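Local coordinates for protein group 1 truncated hemoglobin (Tetrahymena pyriformis, PDB 3AQ9) that binds one heme per monomer, probably carries oxygen and takes part in nitric oxide detoxification, at residues Tyr25-Ala30 with Leu94-Val99. The protein carries 1 engineered substitution. Residues are numbered along the deposited sequence; the frame is centred on the assembly and turned at random.
Sequences YKKVLA and LKELGV
Lys27 and Glu96 form a salt bridge between two helices of the 2/2 globin fold, at the protein surface. Lys27 sits near the end of helix 13-28, Glu96 near the end of helix 80-96. NZ of Lys27 donates a hydrogen bond of 2.7 Å to OE1 of Glu96. The ammonium approaches OE1 almost in line with the CD-OE1 bond. The backbones stay well apart, with CA of Lys27 11.2 Å from CA of Glu96, so two long side chains span the gap. Glu96 stretches out straight, its CG turned opposite the backbone N (chi1 -180°). The lysine chain is straight until a bend at chi4 (-66°) sets the ammonium against the carboxylate. The tighter packing lies at the inner side, where Lys27 touches Asn89 and Thr93 and Glu96 touches Leu23. Toward solvent the contact is loose: Glu96 is an exposed residue, and no other pair of residues touches across the two segments. Without the ammonium, as with an alanine at Lys27, the Glu96 carboxylate would probably lose this cationic mate and be free to turn. Gly98, with positive phi, leaves the helical path and closes the last turn in a Schellman motif. NZ of Lys26 stays 6.5 Å from OE2 of Glu96, too far for a bond.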
loop_
_atom_site.group_PDB
_atom_site.type_symbol
_atom_site.label_atom_id
_atom_site.label_comp_id
_atom_site.label_asym_id
_atom_site.label_seq_id
_atom_site.Cartn_x
_atom_site.Cartn_y
_atom_site.Cartn_z
ATOM N N TYR A 25 2.402 7.742 0.388
ATOM C CA TYR A 25 3.888 7.943 0.576
ATOM C C TYR A 25 4.222 9.249 1.284
ATOM O O TYR A 25 5.281 9.287 1.932
ATOM C CB TYR A 25 4.645 7.817 -0.770
ATOM C CG TYR A 25 4.912 6.340 -0.945
ATOM C CD1 TYR A 25 4.298 5.597 -1.951
ATOM C CD2 TYR A 25 5.752 5.700 -0.001
ATOM C CE1 TYR A 25 4.480 4.187 -1.986
ATOM C CE2 TYR A 25 5.961 4.394 -0.077
ATOM C CZ TYR A 25 5.347 3.661 -1.042
ATOM O OH TYR A 25 5.722 2.335 -0.890
ATOM N N LYS A 26 3.468 10.351 1.115
ATOM C CA LYS A 26 3.788 11.530 1.911
ATOM C C LYS A 26 3.733 11.158 3.403
ATOM O O LYS A 26 4.565 11.642 4.199
ATOM C CB LYS A 26 2.762 12.671 1.608
ATOM C CG LYS A 26 2.900 13.920 2.414
ATOM C CD LYS A 26 1.729 14.815 2.065
ATOM C CE LYS A 26 1.681 16.257 2.543
ATOM N NZ LYS A 26 1.970 16.248 3.948
ATOM N N LYS A 27 2.777 10.318 3.800
ATOM C CA LYS A 27 2.699 9.997 5.238
ATOM C C LYS A 27 3.805 9.020 5.572
ATOM O O LYS A 27 4.455 9.168 6.607
ATOM C CB LYS A 27 1.345 9.300 5.519
ATOM C CG LYS A 27 0.229 10.412 5.388
ATOM C CD LYS A 27 -1.124 9.660 5.774
ATOM C CE LYS A 27 -2.336 10.644 5.520
ATOM N NZ LYS A 27 -2.321 11.801 6.419
ATOM N N VAL A 28 4.002 8.006 4.721
ATOM C CA VAL A 28 5.072 6.990 5.053
ATOM C C VAL A 28 6.447 7.668 5.154
ATOM O O VAL A 28 7.230 7.342 6.073
ATOM C CB VAL A 28 5.074 5.903 3.937
ATOM C CG1 VAL A 28 6.361 5.057 3.927
ATOM C CG2 VAL A 28 3.837 4.970 4.073
ATOM N N LEU A 29 6.737 8.621 4.257
ATOM C CA LEU A 29 8.052 9.246 4.263
ATOM C C LEU A 29 8.226 10.243 5.392
ATOM O O LEU A 29 9.320 10.809 5.550
ATOM C CB LEU A 29 8.290 9.979 2.887
ATOM C CG LEU A 29 8.367 8.952 1.723
ATOM C CD1 LEU A 29 8.419 9.664 0.260
ATOM C CD2 LEU A 29 9.609 7.950 1.811
ATOM N N ALA A 30 7.177 10.452 6.195
ATOM C CA ALA A 30 7.250 11.293 7.403
ATOM C C ALA A 30 7.143 10.431 8.679
ATOM O O ALA A 30 7.130 10.952 9.817
ATOM C CB ALA A 30 6.171 12.365 7.399
ATOM N N LEU A 94 -6.723 6.868 3.134
ATOM C CA LEU A 94 -8.087 6.669 2.606
ATOM C C LEU A 94 -9.113 7.486 3.399
ATOM O O LEU A 94 -10.057 8.009 2.808
ATOM C CB LEU A 94 -8.401 5.145 2.661
ATOM C CG LEU A 94 -7.533 4.241 1.737
ATOM C CD1 LEU A 94 -7.972 2.828 1.789
ATOM C CD2 LEU A 94 -7.568 4.666 0.242
ATOM N N LYS A 95 -8.916 7.615 4.741
ATOM C CA LYS A 95 -9.878 8.397 5.569
ATOM C C LYS A 95 -9.823 9.825 5.049
ATOM O O LYS A 95 -10.872 10.534 4.889
ATOM C CB LYS A 95 -9.372 8.430 7.056
ATOM C CG LYS A 95 -10.429 9.001 8.069
ATOM C CD LYS A 95 -11.689 7.985 7.942
ATOM C CE LYS A 95 -13.120 8.434 8.438
ATOM N NZ LYS A 95 -12.985 8.693 9.921
ATOM N N GLU A 96 -8.594 10.311 4.887
ATOM C CA GLU A 96 -8.378 11.777 4.518
ATOM C C GLU A 96 -8.972 12.034 3.157
ATOM O O GLU A 96 -9.461 13.176 2.846
ATOM C CB GLU A 96 -6.886 12.134 4.662
ATOM C CG GLU A 96 -6.462 13.617 4.332
ATOM C CD GLU A 96 -4.953 13.848 4.653
ATOM O OE1 GLU A 96 -4.417 12.915 5.187
ATOM O OE2 GLU A 96 -4.383 14.969 4.419
ATOM N N LEU A 97 -8.990 11.038 2.291
ATOM C CA LEU A 97 -9.632 11.085 0.990
ATOM C C LEU A 97 -11.169 10.936 1.040
ATOM O O LEU A 97 -11.824 11.076 0.020
ATOM C CB LEU A 97 -9.069 10.084 -0.028
ATOM C CG LEU A 97 -7.579 10.419 -0.247
ATOM C CD1 LEU A 97 -7.036 9.280 -1.153
ATOM C CD2 LEU A 97 -7.474 11.823 -0.982
ATOM N N GLY A 98 -11.739 10.670 2.221
ATOM C CA GLY A 98 -13.215 10.634 2.336
ATOM C C GLY A 98 -13.804 9.253 2.209
ATOM O O GLY A 98 -15.011 9.120 2.097
ATOM N N VAL A 99 -12.960 8.208 2.215
ATOM C CA VAL A 99 -13.480 6.799 2.138
ATOM C C VAL A 99 -14.110 6.419 3.509
ATOM O O VAL A 99 -13.621 6.823 4.581
ATOM C CB VAL A 99 -12.310 5.817 1.828
ATOM C CG1 VAL A 99 -12.888 4.364 1.709
ATOM C CG2 VAL A 99 -11.681 6.208 0.500
#